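Local coordinates for viral structural protein 4 (Bombyx mori cytoplasmic polyhedrosis virus, PDB 6TZ0), which binds GTP and associates with the viral RNA-dependent RNA polymerase, probably as its cofactor during transcription inside the capsid, at the interface of chains B and A. Sequence-based numbering; all coordinates share one arbitrary frame. Chains: chain A, Viral structural protein 4; chain B, RNA-dependent RNA Polymerase.

Contact 1: the interface of chains B and A. Residues chain B 463-464, 467; chain A 162, 165-166.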
loop_
_atom_site.group_PDB
_atom_site.type_symbol
_atom_site.label_atom_id
_atom_site.label_comp_id
_atom_site.label_asym_id
_atom_site.label_seq_id
_atom_site.Cartn_x
_atom_site.Cartn_y
_atom_site.Cartn_z
ATOM N N PRO B 463 21.098 5.870 16.615
ATOM C CA PRO B 463 21.418 5.651 15.196
ATOM C C PRO B 463 21.590 4.190 14.805
ATOM O O PRO B 463 21.496 3.879 13.613
ATOM C CB PRO B 463 22.728 6.427 15.013
ATOM C CG PRO B 463 22.760 7.392 16.132
ATOM C CD PRO B 463 22.111 6.705 17.278
ATOM N N GLU B 464 21.828 3.285 15.752
ATOM C CA GLU B 464 22.028 1.881 15.411
ATOM C C GLU B 464 20.738 1.164 15.048
ATOM O O GLU B 464 20.800 0.045 14.529
ATOM C CB GLU B 464 22.715 1.159 16.566
ATOM C CG GLU B 464 24.156 1.586 16.763
ATOM C CD GLU B 464 25.055 1.142 15.620
ATOM O OE1 GLU B 464 24.817 0.050 15.063
ATOM O OE2 GLU B 464 25.992 1.889 15.269
ATOM N N PHE B 467 20.696 0.636 11.162
ATOM C CA PHE B 467 21.550 -0.446 10.697
ATOM C C PHE B 467 21.036 -1.793 11.172
ATOM O O PHE B 467 21.239 -2.801 10.495
ATOM C CB PHE B 467 22.985 -0.242 11.169
ATOM C CG PHE B 467 23.549 1.095 10.821
ATOM C CD1 PHE B 467 23.693 1.482 9.506
ATOM C CD2 PHE B 467 24.008 1.937 11.817
ATOM C CE1 PHE B 467 24.225 2.709 9.188
ATOM C CE2 PHE B 467 24.547 3.160 11.508
ATOM C CZ PHE B 467 24.659 3.545 10.193
ATOM N N GLU A 162 31.936 7.358 14.631
ATOM C CA GLU A 162 30.785 6.460 14.585
ATOM C C GLU A 162 30.830 5.427 15.707
ATOM O O GLU A 162 29.792 5.084 16.284
ATOM C CB GLU A 162 30.710 5.773 13.221
ATOM C CG GLU A 162 29.504 4.869 13.038
ATOM C CD GLU A 162 29.443 4.239 11.662
ATOM O OE1 GLU A 162 30.322 4.538 10.829
ATOM O OE2 GLU A 162 28.523 3.432 11.417
ATOM N N GLN A 165 29.502 7.127 18.662
ATOM C CA GLN A 165 28.064 7.370 18.633
ATOM C C GLN A 165 27.262 6.094 18.817
ATOM O O GLN A 165 26.109 6.150 19.251
ATOM C CB GLN A 165 27.661 8.044 17.327
ATOM C CG GLN A 165 28.068 9.488 17.218
ATOM C CD GLN A 165 27.763 10.068 15.856
ATOM O OE1 GLN A 165 27.266 9.374 14.972
ATOM N NE2 GLN A 165 28.081 11.340 15.672
ATOM N N SER A 166 27.837 4.944 18.473
ATOM C CA SER A 166 27.151 3.686 18.731
ATOM C C SER A 166 27.105 3.347 20.212
ATOM O O SER A 166 26.232 2.586 20.634
ATOM C CB SER A 166 27.826 2.550 17.973
ATOM O OG SER A 166 29.115 2.306 18.493
#
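B:Glu464, at the first turn of helix 464-469 of the polymerase, lays its side chain against A:Ser166 at the end of helix 162-166 of VP4, and van der Waals contact carries most of what the two share. The glutamate chain is folded rather than stretched: it bends at chi2 (-68°), which brings CG, CD and the carboxylate OE2 alongside the serine methylene. The approach is 3.9 Å from B:Glu464 CD to A:Ser166 CB, and the carboxylate OE2 also faces this CB. A serine probably suits this place because its small side chain allows the CD-to-CB contact to form beside the helix. B:Pro463, in the loop that leads into the polymerase helix, adds a rigid apolar ring near the backbone of A:Gln165; its CD is 4.5 Å from the A:Gln165 carbonyl O, a looser approach.

A second kind of meeting joins an aromatic ring and a carboxylate. A:Glu162 reaches out with CG anti to its backbone nitrogen (chi1 -177°) and an extended chain beyond, and comes from the opposite direction to B:Phe467, with ring and carboxylate planes 35° apart.

Electrostatics enter as well. The carboxylate oxygens B:Glu464 OE2 and A:Glu162 OE2 are 4.9 Å apart, so like charges would probably disfavour a closer approach unless solvent or neighbouring groups screen them. On the aromatic side, A:Glu162 OE2 stands 4.0 Å from B:Phe467 CE2.

Contact 2: the interface of chains B and A. Residues chain B 458-459, 462-463; chain A 170, 173-174.
This is a small, largely polar interface between two different proteins, in which the VP4 helix 170-176 docks on the 3-10 turn 457-459 and following loop of the RNA-dependent RNA polymerase, and it probably helps to hold the two proteins together. The polymerase segment falls within the central polymerase domain of the cypovirus family. A:Asn170 is the main VP4 contributor. Its CG lies anti to its own carbonyl carbon (chi1 -73°), and the amide is directed at B:Thr462, whose hydroxyl OG1 donates a hydrogen bond of 2.9 Å to the carboxamide oxygen A:Asn170 OD1. The donor stands 18° out of the carbonyl plane, with a C=O...donor angle of 151°.

One turn along the helix, A:Asn173 approaches the same hydroxyl with its side chain roughly perpendicular to the threonine; its ND2 makes a weak hydrogen bond of 3.3 Å to B:Thr462 OG1. Threonine suits this position because its hydroxyl can donate to one amide while accepting from another. Beside these bonds, A:Asn170 CB lies 3.4 Å from the backbone carbonyl O of B:Arg458. The methylenes CG and CD of B:Arg458 pass A:Asn170 ND2 loosely, each at 4.2 Å. A:Gln174, extended beyond CG, brings its NE2 to 3.6 Å from B:Arg458 O.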
loop_
_atom_site.group_PDB
_atom_site.type_symbol
_atom_site.label_atom_id
_atom_site.label_comp_id
_atom_site.label_asym_id
_atom_site.label_seq_id
_atom_site.Cartn_x
_atom_site.Cartn_y
_atom_site.Cartn_z
ATOM N N ARG B 458 12.450 3.711 23.321
ATOM C CA ARG B 458 13.688 4.124 23.966
ATOM C C ARG B 458 14.837 4.263 22.984
ATOM O O ARG B 458 15.853 4.874 23.323
ATOM C CB ARG B 458 14.076 3.126 25.054
ATOM C CG ARG B 458 14.576 1.807 24.521
ATOM C CD ARG B 458 14.862 0.827 25.634
ATOM N NE ARG B 458 13.633 0.328 26.242
ATOM C CZ ARG B 458 13.591 -0.486 27.290
ATOM N NH1 ARG B 458 14.716 -0.911 27.843
ATOM N NH2 ARG B 458 12.426 -0.884 27.776
ATOM N N GLU B 459 14.703 3.719 21.777
ATOM C CA GLU B 459 15.760 3.777 20.780
ATOM C C GLU B 459 15.316 4.511 19.522
ATOM O O GLU B 459 15.882 4.289 18.450
ATOM C CB GLU B 459 16.252 2.369 20.451
ATOM C CG GLU B 459 15.214 1.440 19.868
ATOM C CD GLU B 459 15.782 0.067 19.592
ATOM O OE1 GLU B 459 16.955 -0.170 19.944
ATOM O OE2 GLU B 459 15.068 -0.768 19.000
ATOM N N THR B 462 18.294 6.646 18.554
ATOM C CA THR B 462 19.544 5.902 18.517
ATOM C C THR B 462 19.892 5.541 17.087
ATOM O O THR B 462 19.058 4.953 16.390
ATOM C CB THR B 462 19.426 4.638 19.358
ATOM O OG1 THR B 462 19.133 4.998 20.711
ATOM C CG2 THR B 462 20.710 3.845 19.328
ATOM N N PRO B 463 21.098 5.870 16.615
ATOM C CA PRO B 463 21.418 5.651 15.196
ATOM C C PRO B 463 21.590 4.190 14.805
ATOM O O PRO B 463 21.496 3.879 13.613
ATOM C CB PRO B 463 22.728 6.427 15.013
ATOM C CG PRO B 463 22.760 7.392 16.132
ATOM C CD PRO B 463 22.111 6.705 17.278
ATOM N N ASN A 170 20.934 5.444 25.696
ATOM C CA ASN A 170 19.667 5.829 25.085
ATOM C C ASN A 170 19.146 7.143 25.646
ATOM O O ASN A 170 18.627 7.972 24.894
ATOM C CB ASN A 170 18.632 4.724 25.276
ATOM C CG ASN A 170 18.900 3.521 24.408
ATOM O OD1 ASN A 170 19.269 3.651 23.247
ATOM N ND2 ASN A 170 18.707 2.338 24.965
ATOM N N ASN A 173 20.817 10.077 24.094
ATOM C CA ASN A 173 20.224 10.294 22.777
ATOM C C ASN A 173 18.864 10.966 22.869
ATOM O O ASN A 173 18.496 11.735 21.976
ATOM C CB ASN A 173 20.072 8.971 22.033
ATOM C CG ASN A 173 21.382 8.420 21.551
ATOM O OD1 ASN A 173 22.240 9.155 21.073
ATOM N ND2 ASN A 173 21.544 7.112 21.659
ATOM N N GLN A 174 18.103 10.675 23.923
ATOM C CA GLN A 174 16.847 11.381 24.152
ATOM C C GLN A 174 17.087 12.842 24.504
ATOM O O GLN A 174 16.267 13.702 24.170
ATOM C CB GLN A 174 16.064 10.682 25.258
ATOM C CG GLN A 174 15.670 9.270 24.897
ATOM C CD GLN A 174 15.113 8.492 26.059
ATOM O OE1 GLN A 174 14.922 9.024 27.145
ATOM N NE2 GLN A 174 14.919 7.203 25.855
#

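Contact 3: the interface of chains B and A. Residues chain B 361, 365; chain A 453, 456-457, 460, 493, 537.
B:Leu365 inserts its isobutyl group among apolar side chains of VP4, a GTP-binding protein with a P-loop whose residues take no part among those described here. This leucine buries 95 Å² and its two methyls serve different neighbours. With CG anti to the carbonyl carbon (chi1 -59°), the branch directs CD2 toward A:Ala493 and A:Ile457. The other methyl, CD1, meets A:Leu537 CD1 at 4.0 Å, where the two leucines cross at about a right angle at the end of helix 524-537. A:Asn453, from helix 442-457, borders this methyl with its amide oxygen. Leucine fits because its forked end can fill both directions at once.

B:Ile361 buries 37 Å² beside it. Its CG2 methyl lies 3.4 Å from A:Ile457 CD1, and the two isoleucines run past each other in opposite senses. The longer branch sends CD1 toward A:Leu460, whose CD2 is 3.9 Å away. Branching at CB thus lets one residue touch two VP4 segments.

A:Ala493, in the 3-10 turn 492-496, hides 30 Å² and meets both polymerase residues. Its short side chain lets B:Leu365 CD2 approach its CB, to 3.7 Å, while its backbone carbonyl O faces B:Ile361 CD1. The neighbouring A:Ile457 has CG1 anti to the backbone nitrogen (chi1 -170°), carrying CD1 to a place where it touches both B:Ile361 CG2 and B:Leu365 CD2, the latter at 3.7 Å.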
loop_
_atom_site.group_PDB
_atom_site.type_symbol
_atom_site.label_atom_id
_atom_site.label_comp_id
_atom_site.label_asym_id
_atom_site.label_seq_id
_atom_site.Cartn_x
_atom_site.Cartn_y
_atom_site.Cartn_z
ATOM N N ILE B 361 13.890 -5.631 -17.415
ATOM C CA ILE B 361 14.566 -4.558 -18.127
ATOM C C ILE B 361 13.989 -4.382 -19.519
ATOM O O ILE B 361 13.951 -5.325 -20.301
ATOM C CB ILE B 361 16.060 -4.888 -18.289
ATOM C CG1 ILE B 361 16.840 -4.471 -17.046
ATOM C CG2 ILE B 361 16.626 -4.225 -19.532
ATOM C CD1 ILE B 361 17.962 -5.420 -16.701
ATOM N N LEU B 365 19.199 0.865 -21.138
ATOM C CA LEU B 365 19.724 1.042 -19.797
ATOM C C LEU B 365 19.757 2.516 -19.419
ATOM O O LEU B 365 20.082 3.378 -20.238
ATOM C CB LEU B 365 21.126 0.455 -19.714
ATOM C CG LEU B 365 21.206 -1.028 -20.046
ATOM C CD1 LEU B 365 22.645 -1.452 -20.079
ATOM C CD2 LEU B 365 20.435 -1.824 -19.028
ATOM N N ASN A 453 26.142 0.415 -24.615
ATOM C CA ASN A 453 24.921 0.049 -23.898
ATOM C C ASN A 453 23.931 -0.665 -24.807
ATOM O O ASN A 453 23.181 -1.530 -24.341
ATOM C CB ASN A 453 24.260 1.277 -23.277
ATOM C CG ASN A 453 25.038 1.827 -22.116
ATOM O OD1 ASN A 453 25.674 1.085 -21.384
ATOM N ND2 ASN A 453 24.951 3.129 -21.909
ATOM N N LEU A 456 25.100 -4.106 -24.791
ATOM C CA LEU A 456 24.851 -4.740 -23.498
ATOM C C LEU A 456 23.388 -5.122 -23.306
ATOM O O LEU A 456 23.099 -6.141 -22.678
ATOM C CB LEU A 456 25.285 -3.825 -22.352
ATOM C CG LEU A 456 26.768 -3.622 -22.057
ATOM C CD1 LEU A 456 26.944 -2.523 -21.054
ATOM C CD2 LEU A 456 27.362 -4.880 -21.516
ATOM N N ILE A 457 22.458 -4.312 -23.822
ATOM C CA ILE A 457 21.035 -4.499 -23.533
ATOM C C ILE A 457 20.473 -5.773 -24.159
ATOM O O ILE A 457 19.521 -6.348 -23.625
ATOM C CB ILE A 457 20.256 -3.237 -23.976
ATOM C CG1 ILE A 457 18.811 -3.240 -23.486
ATOM C CG2 ILE A 457 20.250 -3.076 -25.473
ATOM C CD1 ILE A 457 18.675 -3.173 -22.037
ATOM N N LEU A 460 20.407 -8.803 -21.649
ATOM C CA LEU A 460 19.688 -8.662 -20.395
ATOM C C LEU A 460 18.197 -8.475 -20.602
ATOM O O LEU A 460 17.455 -8.385 -19.620
ATOM C CB LEU A 460 20.231 -7.474 -19.587
ATOM C CG LEU A 460 21.531 -7.564 -18.783
ATOM C CD1 LEU A 460 22.764 -7.520 -19.659
ATOM C CD2 LEU A 460 21.579 -6.442 -17.780
ATOM N N ALA A 493 22.441 -2.880 -13.393
ATOM C CA ALA A 493 21.341 -3.413 -14.185
ATOM C C ALA A 493 21.316 -4.932 -14.180
ATOM O O ALA A 493 20.327 -5.524 -14.613
ATOM C CB ALA A 493 21.417 -2.904 -15.620
ATOM N N LEU A 537 27.469 2.951 -15.718
ATOM C CA LEU A 537 26.298 2.171 -15.348
ATOM C C LEU A 537 26.256 1.744 -13.881
ATOM O O LEU A 537 25.286 1.102 -13.478
ATOM C CB LEU A 537 26.200 0.936 -16.230
ATOM C CG LEU A 537 25.894 1.145 -17.696
ATOM C CD1 LEU A 537 26.014 -0.179 -18.373
ATOM C CD2 LEU A 537 24.501 1.716 -17.840
#

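Contact 4: the interface of chains B and A. Residues chain B 454, 457-458, 932, 935-936, 939; chain A 63-64, 66-68.
The VP4 loop 63-68, joining helices 41-60 and 70-79, lies against polymerase helix 927-937 and the 3-10 turns 457-459 and 938-940. A:Asn64 forms its polar centre. The carboxamide works with both ends: OD1 accepts a hydrogen bond of 2.9 Å from the guanidinium NH2 of B:Arg458, while ND2 donates one of 3.1 Å to the hydroxyl OG of B:Ser936. The arginine bond is fairly straight, 155° at the hydrogen, and OD1 lies at the guanidinium edge close to its plane, although the guanidinium and amide planes are nearly perpendicular. Asparagine suits this place because one short side chain offers an acceptor and a donor. It also tolerates the positive phi of this residue, 57°. ND2 has a further, weak link to the backbone O of B:Ala454.

The carboxylate of B:Glu932, on an extended chain with CG anti to the backbone nitrogen (chi1 -176°), comes up beside the A:Asn64 backbone; its CG packs 4.0 Å from A:Asn64 CB. Within the loop, the A:Thr66 hydroxyl OG1 donates a 2.8 Å bond to the carbonyl O of A:His63, bracing the turn. That leaves the threonine methyl CG2 to pack 3.7 Å from B:Arg458 CA. Farther along, A:Ile68 CD1 touches B:Thr935 CG2 at 4.0 Å. The VP4 loop thus bridges two polymerase regions far apart in sequence, near residues 454-458 and 932-939.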
loop_
_atom_site.group_PDB
_atom_site.type_symbol
_atom_site.label_atom_id
_atom_site.label_comp_id
_atom_site.label_asym_id
_atom_site.label_seq_id
_atom_site.Cartn_x
_atom_site.Cartn_y
_atom_site.Cartn_z
ATOM N N ALA B 454 5.572 2.056 20.296
ATOM C CA ALA B 454 5.537 2.319 21.730
ATOM C C ALA B 454 6.460 1.389 22.509
ATOM O O ALA B 454 6.912 1.743 23.601
ATOM C CB ALA B 454 4.108 2.194 22.246
ATOM N N ALA B 457 10.387 2.609 21.891
ATOM C CA ALA B 457 10.484 4.061 21.904
ATOM C C ALA B 457 11.761 4.558 22.557
ATOM O O ALA B 457 12.129 5.718 22.361
ATOM C CB ALA B 457 9.279 4.655 22.623
ATOM N N ARG B 458 12.450 3.711 23.321
ATOM C CA ARG B 458 13.688 4.124 23.966
ATOM C C ARG B 458 14.837 4.263 22.984
ATOM O O ARG B 458 15.853 4.874 23.323
ATOM C CB ARG B 458 14.076 3.126 25.054
ATOM C CG ARG B 458 14.576 1.807 24.521
ATOM C CD ARG B 458 14.862 0.827 25.634
ATOM N NE ARG B 458 13.633 0.328 26.242
ATOM C CZ ARG B 458 13.591 -0.486 27.290
ATOM N NH1 ARG B 458 14.716 -0.911 27.843
ATOM N NH2 ARG B 458 12.426 -0.884 27.776
ATOM N N GLU B 932 2.321 2.655 30.721
ATOM C CA GLU B 932 3.752 2.848 30.529
ATOM C C GLU B 932 4.111 2.973 29.053
ATOM O O GLU B 932 4.898 3.853 28.677
ATOM C CB GLU B 932 4.520 1.704 31.182
ATOM C CG GLU B 932 6.019 1.860 31.109
ATOM C CD GLU B 932 6.750 0.820 31.916
ATOM O OE1 GLU B 932 6.080 -0.016 32.557
ATOM O OE2 GLU B 932 7.998 0.837 31.910
ATOM N N THR B 935 2.700 6.403 27.796
ATOM C CA THR B 935 3.494 7.492 28.349
ATOM C C THR B 935 4.847 7.589 27.658
ATOM O O THR B 935 5.336 8.692 27.387
ATOM C CB THR B 935 3.669 7.278 29.854
ATOM O OG1 THR B 935 2.383 7.160 30.468
ATOM C CG2 THR B 935 4.402 8.435 30.496
ATOM N N SER B 936 5.459 6.444 27.343
ATOM C CA SER B 936 6.719 6.471 26.613
ATOM C C SER B 936 6.522 6.890 25.163
ATOM O O SER B 936 7.414 7.510 24.577
ATOM C CB SER B 936 7.393 5.106 26.676
ATOM O OG SER B 936 6.638 4.141 25.972
ATOM N N GLN B 939 6.462 10.787 24.366
ATOM C CA GLN B 939 7.687 11.554 24.490
ATOM C C GLN B 939 8.462 11.640 23.184
ATOM O O GLN B 939 9.678 11.845 23.218
ATOM C CB GLN B 939 8.577 10.948 25.573
ATOM C CG GLN B 939 7.885 10.761 26.900
ATOM C CD GLN B 939 7.137 11.989 27.335
ATOM O OE1 GLN B 939 5.915 11.976 27.443
ATOM N NE2 GLN B 939 7.861 13.073 27.557
ATOM N N HIS A 63 10.852 3.797 33.502
ATOM C CA HIS A 63 9.764 3.996 32.542
ATOM C C HIS A 63 10.244 3.618 31.150
ATOM O O HIS A 63 10.558 4.506 30.356
ATOM C CB HIS A 63 9.279 5.433 32.566
ATOM C CG HIS A 63 8.681 5.852 33.868
ATOM N ND1 HIS A 63 9.423 6.428 34.877
ATOM C CD2 HIS A 63 7.411 5.783 34.328
ATOM C CE1 HIS A 63 8.636 6.694 35.904
ATOM N NE2 HIS A 63 7.410 6.307 35.598
ATOM N N ASN A 64 10.252 2.311 30.863
ATOM C CA ASN A 64 10.410 1.747 29.518
ATOM C C ASN A 64 11.705 2.201 28.828
ATOM O O ASN A 64 11.787 2.256 27.601
ATOM C CB ASN A 64 9.182 2.082 28.660
ATOM C CG ASN A 64 8.982 1.120 27.508
ATOM O OD1 ASN A 64 9.717 0.148 27.363
ATOM N ND2 ASN A 64 8.000 1.404 26.668
ATOM N N THR A 66 12.875 5.243 28.877
ATOM C CA THR A 66 12.699 6.605 28.396
ATOM C C THR A 66 12.668 7.585 29.561
ATOM O O THR A 66 12.525 7.204 30.722
ATOM C CB THR A 66 11.407 6.759 27.581
ATOM O OG1 THR A 66 10.281 6.439 28.405
ATOM C CG2 THR A 66 11.416 5.862 26.368
ATOM N N LEU A 67 12.787 8.866 29.226
ATOM C CA LEU A 67 12.659 9.951 30.186
ATOM C C LEU A 67 11.341 10.681 29.959
ATOM O O LEU A 67 10.913 10.865 28.817
ATOM C CB LEU A 67 13.835 10.920 30.073
ATOM C CG LEU A 67 15.175 10.306 30.462
ATOM C CD1 LEU A 67 16.309 11.246 30.135
ATOM C CD2 LEU A 67 15.190 9.943 31.929
ATOM N N ILE A 68 10.706 11.100 31.052
ATOM C CA ILE A 68 9.304 11.506 30.995
ATOM C C ILE A 68 9.146 12.937 30.479
ATOM O O ILE A 68 8.096 13.296 29.934
ATOM C CB ILE A 68 8.674 11.286 32.384
ATOM C CG1 ILE A 68 8.845 9.826 32.780
ATOM C CG2 ILE A 68 7.176 11.566 32.411
ATOM C CD1 ILE A 68 8.163 8.871 31.824
#

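Contacts 1, 2 and 4 form one neighbourhood. Contacts 1 and 2, whose C-alpha centres are about 10 Å apart, share B:Pro463, while contacts 2 and 4, with centres about 11 Å apart, share B:Arg458; the centres of contacts 1 and 4 lie about 20 Å apart. The polymerase stretch from 454 to 467 thus meets two neighbouring VP4 helices, 162-166 and 170-176, and the distant loop 63-68. Contact 3 stands away, its centre about 36 Å from contact 1, 43 Å from contact 2 and 50 Å from contact 4, and uses other parts of both chains. Two such separated footholds would probably limit rocking of VP4 on the polymerase.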